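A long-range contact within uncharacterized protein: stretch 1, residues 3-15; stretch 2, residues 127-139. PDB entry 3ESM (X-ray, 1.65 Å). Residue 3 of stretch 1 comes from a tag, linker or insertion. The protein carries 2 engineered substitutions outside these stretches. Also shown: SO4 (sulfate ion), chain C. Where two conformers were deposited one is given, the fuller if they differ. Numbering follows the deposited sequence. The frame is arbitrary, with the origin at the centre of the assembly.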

ATOM      1  N   LEU A   3       6.707  19.698  -1.745  1.00 46.35           N
ATOM      2  CA  LEU A   3       5.474  19.041  -2.182  1.00 44.48           C
ATOM      3  C   LEU A   3       5.829  17.642  -2.646  1.00 42.74           C
ATOM      4  O   LEU A   3       5.001  16.938  -3.219  1.00 43.01           O
ATOM      5  CB  LEU A   3       4.832  19.771  -3.358  1.00 45.00           C
ATOM      6  CG  LEU A   3       4.534  21.244  -3.163  1.00 46.95           C
ATOM      7  CD1 LEU A   3       3.323  21.620  -4.017  1.00 48.93           C
ATOM      8  CD2 LEU A   3       4.287  21.512  -1.697  1.00 49.55           C
ATOM      9  N   HIS A   4       7.080  17.268  -2.435  1.00 39.61           N
ATOM     10  CA  HIS A   4       7.541  15.957  -2.817  1.00 37.30           C
ATOM     11  C   HIS A   4       7.968  15.158  -1.580  1.00 35.48           C
ATOM     12  O   HIS A   4       8.247  15.736  -0.532  1.00 32.92           O
ATOM     13  CB  HIS A   4       8.734  16.076  -3.760  1.00 37.75           C
ATOM     14  CG  HIS A   4       8.403  16.670  -5.094  1.00 39.14           C
ATOM     15  ND1 HIS A   4       9.373  17.162  -5.947  1.00 40.65           N
ATOM     16  CD2 HIS A   4       7.216  16.858  -5.723  1.00 38.68           C
ATOM     17  CE1 HIS A   4       8.799  17.614  -7.051  1.00 38.95           C
ATOM     18  NE2 HIS A   4       7.490  17.441  -6.940  1.00 36.54           N
ATOM     19  N   VAL A   5       8.007  13.831  -1.708  1.00 34.45           N
ATOM     20  CA  VAL A   5       8.674  13.001  -0.704  1.00 33.62           C
ATOM     21  C   VAL A   5      10.155  13.274  -0.801  1.00 34.83           C
ATOM     22  O   VAL A   5      10.735  13.233  -1.890  1.00 35.89           O
ATOM     23  CB  VAL A   5       8.433  11.501  -0.940  1.00 34.09           C
ATOM     24  CG1 VAL A   5       9.341  10.693  -0.019  1.00 32.90           C
ATOM     25  CG2 VAL A   5       6.969  11.184  -0.710  1.00 32.00           C
ATOM     26  N   THR A   6      10.796  13.554   0.316  1.00 33.95           N
ATOM     27  CA  THR A   6      12.230  13.779   0.247  1.00 34.93           C
ATOM     28  C   THR A   6      12.982  12.685   0.970  1.00 34.51           C
ATOM     29  O   THR A   6      12.411  12.006   1.820  1.00 32.90           O
ATOM     30  CB  THR A   6      12.621  15.135   0.820  1.00 34.93           C
ATOM     31  OG1 THR A   6      12.258  15.217   2.214  1.00 36.33           O
ATOM     32  CG2 THR A   6      11.926  16.235   0.034  1.00 36.28           C
ATOM     33  N   ALA A   7      14.253  12.518   0.598  1.00 34.96           N
ATOM     34  CA  ALA A   7      15.139  11.568   1.254  1.00 35.59           C
ATOM     35  C   ALA A   7      16.290  12.386   1.798  1.00 36.65           C
ATOM     36  O   ALA A   7      16.828  13.256   1.112  1.00 37.22           O
ATOM     37  CB  ALA A   7      15.653  10.523   0.270  1.00 35.05           C
ATOM     38  N   ASP A   8      16.646  12.154   3.046  1.00 36.60           N
ATOM     39  CA  ASP A   8      17.767  12.865   3.643  0.50 37.93           C
ATOM     40  C   ASP A   8      18.681  11.891   4.362  1.00 38.60           C
ATOM     41  O   ASP A   8      18.218  11.015   5.097  1.00 37.91           O
ATOM     42  CB  ASP A   8      17.274  13.926   4.625  0.50 38.18           C
ATOM     43  CG  ASP A   8      18.291  15.032   4.846  0.50 39.69           C
ATOM     44  OD1 ASP A   8      18.467  15.873   3.935  0.50 40.67           O
ATOM     45  OD2 ASP A   8      18.914  15.060   5.929  0.50 41.31           O
ATOM     46  N   ALA A   9      19.985  12.059   4.150  1.00 39.08           N
ATOM     47  CA  ALA A   9      20.983  11.213   4.761  1.00 41.44           C
ATOM     48  C   ALA A   9      22.328  11.925   4.566  1.00 43.18           C
ATOM     49  O   ALA A   9      23.056  11.644   3.615  1.00 44.26           O
ATOM     50  CB  ALA A   9      20.993   9.871   4.103  1.00 40.95           C
ATOM     51  N   PRO A  10      22.638  12.889   5.450  1.00 44.87           N
ATOM     52  CA  PRO A  10      23.834  13.732   5.292  1.00 45.41           C
ATOM     53  C   PRO A  10      25.123  12.926   5.096  1.00 45.54           C
ATOM     54  O   PRO A  10      25.904  13.210   4.177  1.00 46.76           O
ATOM     55  CB  PRO A  10      23.867  14.532   6.602  1.00 45.70           C
ATOM     56  CG  PRO A  10      22.407  14.664   6.966  1.00 45.97           C
ATOM     57  CD  PRO A  10      21.837  13.282   6.623  1.00 44.64           C
ATOM     58  N   GLY A  11      25.340  11.919   5.930  1.00 45.58           N
ATOM     59  CA  GLY A  11      26.491  11.041   5.736  1.00 45.28           C
ATOM     60  C   GLY A  11      26.594  10.531   4.299  1.00 44.77           C
ATOM     61  O   GLY A  11      27.535  10.863   3.577  1.00 45.34           O
ATOM     62  N   ALA A  12      25.606   9.729   3.901  1.00 43.05           N
ATOM     63  CA  ALA A  12      25.564   8.969   2.632  1.00 40.70           C
ATOM     64  C   ALA A  12      26.781   8.917   1.711  1.00 39.16           C
ATOM     65  O   ALA A  12      27.054   9.858   0.955  1.00 38.74           O
ATOM     66  CB  ALA A  12      24.313   9.303   1.821  1.00 40.45           C
ATOM     67  N   ALA A  13      27.441   7.763   1.721  1.00 36.77           N
ATOM     68  CA  ALA A  13      28.567   7.510   0.847  1.00 35.11           C
ATOM     69  C   ALA A  13      28.399   6.201   0.108  1.00 33.94           C
ATOM     70  O   ALA A  13      27.696   5.306   0.577  1.00 33.65           O
ATOM     71  CB  ALA A  13      29.846   7.479   1.661  1.00 34.93           C
ATOM     72  N   GLN A  14      29.057   6.066  -1.040  1.00 33.47           N
ATOM     73  CA  GLN A  14      29.069   4.800  -1.780  1.00 33.29           C
ATOM     74  C   GLN A  14      29.690   3.736  -0.894  1.00 33.42           C
ATOM     75  O   GLN A  14      30.714   3.998  -0.248  1.00 32.93           O
ATOM     76  CB  GLN A  14      29.865   4.949  -3.079  1.00 34.45           C
ATOM     77  CG  GLN A  14      29.341   6.078  -3.983  1.00 35.79           C
ATOM     78  CD  GLN A  14      30.092   6.211  -5.303  1.00 39.72           C
ATOM     79  OE1 GLN A  14      30.715   5.262  -5.771  1.00 40.69           O
ATOM     80  NE2 GLN A  14      30.005   7.383  -5.913  1.00 39.40           N
ATOM     81  N   GLY A  15      29.048   2.565  -0.831  1.00 32.42           N
ATOM     82  CA  GLY A  15      29.455   1.472   0.072  1.00 34.29           C
ATOM     83  C   GLY A  15      29.253   1.759   1.549  1.00 33.91           C
ATOM     84  O   GLY A  15      29.763   1.023   2.424  1.00 35.27           O
ATOM     85  N   GLU A 127       9.509  17.890 -15.780  1.00 38.91           N
ATOM     86  CA  GLU A 127       9.526  18.341 -14.409  1.00 38.59           C
ATOM     87  C   GLU A 127       8.506  17.490 -13.648  1.00 37.20           C
ATOM     88  O   GLU A 127       7.374  17.903 -13.437  1.00 36.56           O
ATOM     89  CB  GLU A 127       9.150  19.817 -14.360  1.00 40.19           C
ATOM     90  CG  GLU A 127       9.069  20.395 -12.980  1.00 44.56           C
ATOM     91  CD  GLU A 127      10.399  20.884 -12.496  1.00 50.55           C
ATOM     92  OE1 GLU A 127      11.397  20.182 -12.747  1.00 52.96           O
ATOM     93  OE2 GLU A 127      10.446  21.969 -11.864  1.00 53.16           O
ATOM     94  N   PRO A 128       8.907  16.274 -13.258  1.00 35.46           N
ATOM     95  CA  PRO A 128       7.938  15.298 -12.740  1.00 34.24           C
ATOM     96  C   PRO A 128       7.354  15.786 -11.434  1.00 32.81           C
ATOM     97  O   PRO A 128       8.071  16.381 -10.640  1.00 31.83           O
ATOM     98  CB  PRO A 128       8.807  14.066 -12.487  1.00 34.15           C
ATOM     99  CG  PRO A 128      10.144  14.645 -12.165  1.00 35.45           C
ATOM    100  CD  PRO A 128      10.291  15.790 -13.140  1.00 35.71           C
ATOM    101  N   GLU A 129       6.054  15.548 -11.221  1.00 32.50           N
ATOM    102  CA  GLU A 129       5.409  15.957  -9.988  1.00 32.04           C
ATOM    103  C   GLU A 129       5.531  14.879  -8.882  1.00 30.07           C
ATOM    104  O   GLU A 129       5.436  15.207  -7.700  1.00 30.88           O
ATOM    105  CB  GLU A 129       3.937  16.252 -10.247  1.00 33.56           C
ATOM    106  CG  GLU A 129       3.765  17.483 -11.123  1.00 36.34           C
ATOM    107  CD  GLU A 129       2.348  18.020 -11.129  1.00 45.75           C
ATOM    108  OE1 GLU A 129       1.571  17.720 -10.191  1.00 48.28           O
ATOM    109  OE2 GLU A 129       2.005  18.755 -12.081  1.00 49.55           O
ATOM    110  N   HIS A 130       5.794  13.641  -9.294  1.00 28.88           N
ATOM    111  CA  HIS A 130       6.014  12.534  -8.335  1.00 28.07           C
ATOM    112  C   HIS A 130       7.324  11.760  -8.546  1.00 26.96           C
ATOM    113  O   HIS A 130       7.323  10.562  -8.831  1.00 26.66           O
ATOM    114  CB  HIS A 130       4.821  11.611  -8.355  1.00 28.39           C
ATOM    115  CG  HIS A 130       3.595  12.262  -7.810  1.00 30.88           C
ATOM    116  ND1 HIS A 130       2.641  12.834  -8.618  1.00 34.58           N
ATOM    117  CD2 HIS A 130       3.197  12.483  -6.533  1.00 33.94           C
ATOM    118  CE1 HIS A 130       1.683  13.350  -7.862  1.00 34.36           C
ATOM    119  NE2 HIS A 130       2.005  13.162  -6.595  1.00 34.20           N
ATOM    120  N   PRO A 131       8.449  12.464  -8.435  1.00 27.15           N
ATOM    121  CA  PRO A 131       9.749  11.809  -8.675  1.00 26.91           C
ATOM    122  C   PRO A 131      10.043  10.840  -7.537  1.00 27.09           C
ATOM    123  O   PRO A 131       9.623  11.101  -6.405  1.00 26.18           O
ATOM    124  CB  PRO A 131      10.744  12.950  -8.550  1.00 26.74           C
ATOM    125  CG  PRO A 131      10.078  13.954  -7.647  1.00 27.45           C
ATOM    126  CD  PRO A 131       8.596  13.844  -7.941  1.00 27.00           C
ATOM    127  N   ALA A 132      10.737   9.743  -7.837  1.00 26.27           N
ATOM    128  CA  ALA A 132      11.310   8.921  -6.756  1.00 26.54           C
ATOM    129  C   ALA A 132      12.317   9.723  -5.957  1.00 26.97           C
ATOM    130  O   ALA A 132      13.180  10.407  -6.543  1.00 26.25           O
ATOM    131  CB  ALA A 132      11.998   7.691  -7.355  1.00 25.95           C
ATOM    132  N   PRO A 133      12.250   9.648  -4.612  1.00 27.71           N
ATOM    133  CA  PRO A 133      13.255  10.281  -3.778  1.00 29.25           C
ATOM    134  C   PRO A 133      14.649   9.737  -4.118  1.00 29.14           C
ATOM    135  O   PRO A 133      14.809   8.530  -4.317  1.00 29.97           O
ATOM    136  CB  PRO A 133      12.873   9.871  -2.358  1.00 29.29           C
ATOM    137  CG  PRO A 133      11.684   9.054  -2.447  1.00 30.43           C
ATOM    138  CD  PRO A 133      11.234   8.898  -3.841  1.00 27.65           C
ATOM    139  N   THR A 134      15.638  10.613  -4.168  1.00 30.77           N
ATOM    140  CA  THR A 134      16.947  10.211  -4.682  1.00 31.19           C
ATOM    141  C   THR A 134      18.045  10.767  -3.802  1.00 31.82           C
ATOM    142  O   THR A 134      17.878  11.848  -3.199  1.00 31.78           O
ATOM    143  CB  THR A 134      17.079  10.664  -6.193  1.00 30.93           C
ATOM    144  OG1 THR A 134      16.067  10.018  -6.982  1.00 32.03           O
ATOM    145  CG2 THR A 134      18.442  10.298  -6.761  1.00 33.24           C
ATOM    146  N   LEU A 135      19.144  10.020  -3.665  1.00 31.94           N
ATOM    147  CA  LEU A 135      20.329  10.515  -2.948  1.00 31.97           C
ATOM    148  C   LEU A 135      21.539  10.548  -3.861  1.00 32.78           C
ATOM    149  O   LEU A 135      21.685   9.686  -4.704  1.00 32.65           O
ATOM    150  CB  LEU A 135      20.710   9.602  -1.788  1.00 32.82           C
ATOM    151  CG  LEU A 135      19.804   9.500  -0.565  1.00 32.96           C
ATOM    152  CD1 LEU A 135      20.388   8.426   0.359  1.00 33.62           C
ATOM    153  CD2 LEU A 135      19.745  10.842   0.126  1.00 34.42           C
ATOM    154  N   THR A 136      22.394  11.546  -3.653  1.00 34.39           N
ATOM    155  CA  THR A 136      23.736  11.577  -4.247  1.00 35.79           C
ATOM    156  C   THR A 136      24.685  10.955  -3.277  1.00 36.06           C
ATOM    157  O   THR A 136      24.637  11.254  -2.088  1.00 37.08           O
ATOM    158  CB  THR A 136      24.196  13.016  -4.464  1.00 36.56           C
ATOM    159  OG1 THR A 136      23.524  13.508  -5.616  1.00 38.00           O
ATOM    160  CG2 THR A 136      25.725  13.077  -4.654  1.00 37.54           C
ATOM    161  N   LEU A 137      25.565  10.099  -3.777  1.00 35.54           N
ATOM    162  CA  LEU A 137      26.456   9.374  -2.899  1.00 36.38           C
ATOM    163  C   LEU A 137      27.883   9.823  -3.091  1.00 37.73           C
ATOM    164  O   LEU A 137      28.390   9.792  -4.213  1.00 37.98           O
ATOM    165  CB  LEU A 137      26.342   7.884  -3.165  1.00 35.06           C
ATOM    166  CG  LEU A 137      24.919   7.385  -2.942  1.00 34.12           C
ATOM    167  CD1 LEU A 137      24.855   5.919  -3.377  1.00 30.25           C
ATOM    168  CD2 LEU A 137      24.484   7.558  -1.496  1.00 34.15           C
ATOM    169  N   ALA A 138      28.508  10.234  -1.993  1.00 39.27           N
ATOM    170  CA  ALA A 138      29.888  10.681  -2.023  1.00 40.03           C
ATOM    171  C   ALA A 138      30.790   9.517  -2.350  1.00 41.34           C
ATOM    172  O   ALA A 138      30.508   8.357  -2.033  1.00 39.89           O
ATOM    173  CB  ALA A 138      30.286  11.307  -0.692  1.00 40.35           C
ATOM    174  N   THR A 139      31.906   9.836  -2.981  1.00 42.46           N
ATOM    175  CA  THR A 139      32.805   8.813  -3.454  1.00 44.58           C
ATOM    176  C   THR A 139      33.406   8.132  -2.255  1.00 44.53           C
ATOM    177  O   THR A 139      33.642   8.796  -1.252  1.00 45.73           O
ATOM    178  CB  THR A 139      33.918   9.459  -4.283  1.00 44.79           C
ATOM    179  OG1 THR A 139      33.328  10.114  -5.416  1.00 47.32           O
ATOM    180  CG2 THR A 139      34.912   8.417  -4.745  1.00 46.58           C
TER
HETATM  181  S   SO4 C   2       1.606  13.422 -12.087  1.00 68.31           S
HETATM  182  O1  SO4 C   2       0.832  14.176 -11.091  1.00 67.21           O
HETATM  183  O2  SO4 C   2       1.988  14.314 -13.183  1.00 67.87           O
HETATM  184  O3  SO4 C   2       0.799  12.324 -12.625  1.00 67.03           O
HETATM  185  O4  SO4 C   2       2.831  12.883 -11.479  1.00 66.32           O
HETATM  186  O   HOH W   1       3.473  16.818  -6.088  1.00 49.51           O
HETATM  187  O   HOH W   2      10.001  12.960  -4.418  1.00 43.03           O
HETATM  188  O   HOH W   3      18.111  13.872  -1.305  1.00 44.60           O

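How does the start of stretch 2 meet stretch 1? Pro128 and Glu129 offer backbone rather than side chains. Glu129 O lies 3.1 Å from His4 NE2, but the angle is too poor for a hydrogen bond; a water lies within hydrogen-bonding reach of both Glu129 O and Leu3 O, the latter from the tag. His130 turns away, and its ND1 donates to sulfate O4 at 2.9 Å. Pro131 then lays its ring over one face of the His4 imidazole, with Pro131 CD 3.8 Å from the ring centroid and almost on the normal. Proline suits this place because its ring CH groups, slightly polarised by the neighbouring nitrogen, pack well on an aromatic face.

What fills the space as stretch 2 enters its strand? The strand axes approach only to 6.8 Å, so water and apolar side chains bridge the gap, with residues leading into the strands taking part. One water donates to Val5 O and Pro131 O, another to Ala7 O and Thr134 O. Buried Pro133 packs its CG 3.8 Å from Val5 CG1 and its CB 3.9 Å from Ala7 CB. Thr134 points away, its OG1 donating to Ala132 O at 2.9 Å.

Why is leucine useful at 135 and 137? Both are buried and branched, and they meet small alanines. Leu135 CD2 is 4.1 Å from Ala7 CB, and both methyls lie near Ala9 CB, Leu135 CD1 at 4.1 Å. Leu137 CD2 packs 3.8 Å from Ala12 CB. The extended Gln14 side chain packs its CG 3.6 Å from Leu137 CB and adds a weak bond from NE2 to Leu137 O at 3.4 Å, combining an apolar stem with a polar tip.

Where do the backbones finally join? A single bridge pairs Ala13 with Ala138. Gln14 N donates to Ala138 O at 2.9 Å, nearly straight, while Ala138 N gives a weak bond to Ala12 O at 3.3 Å.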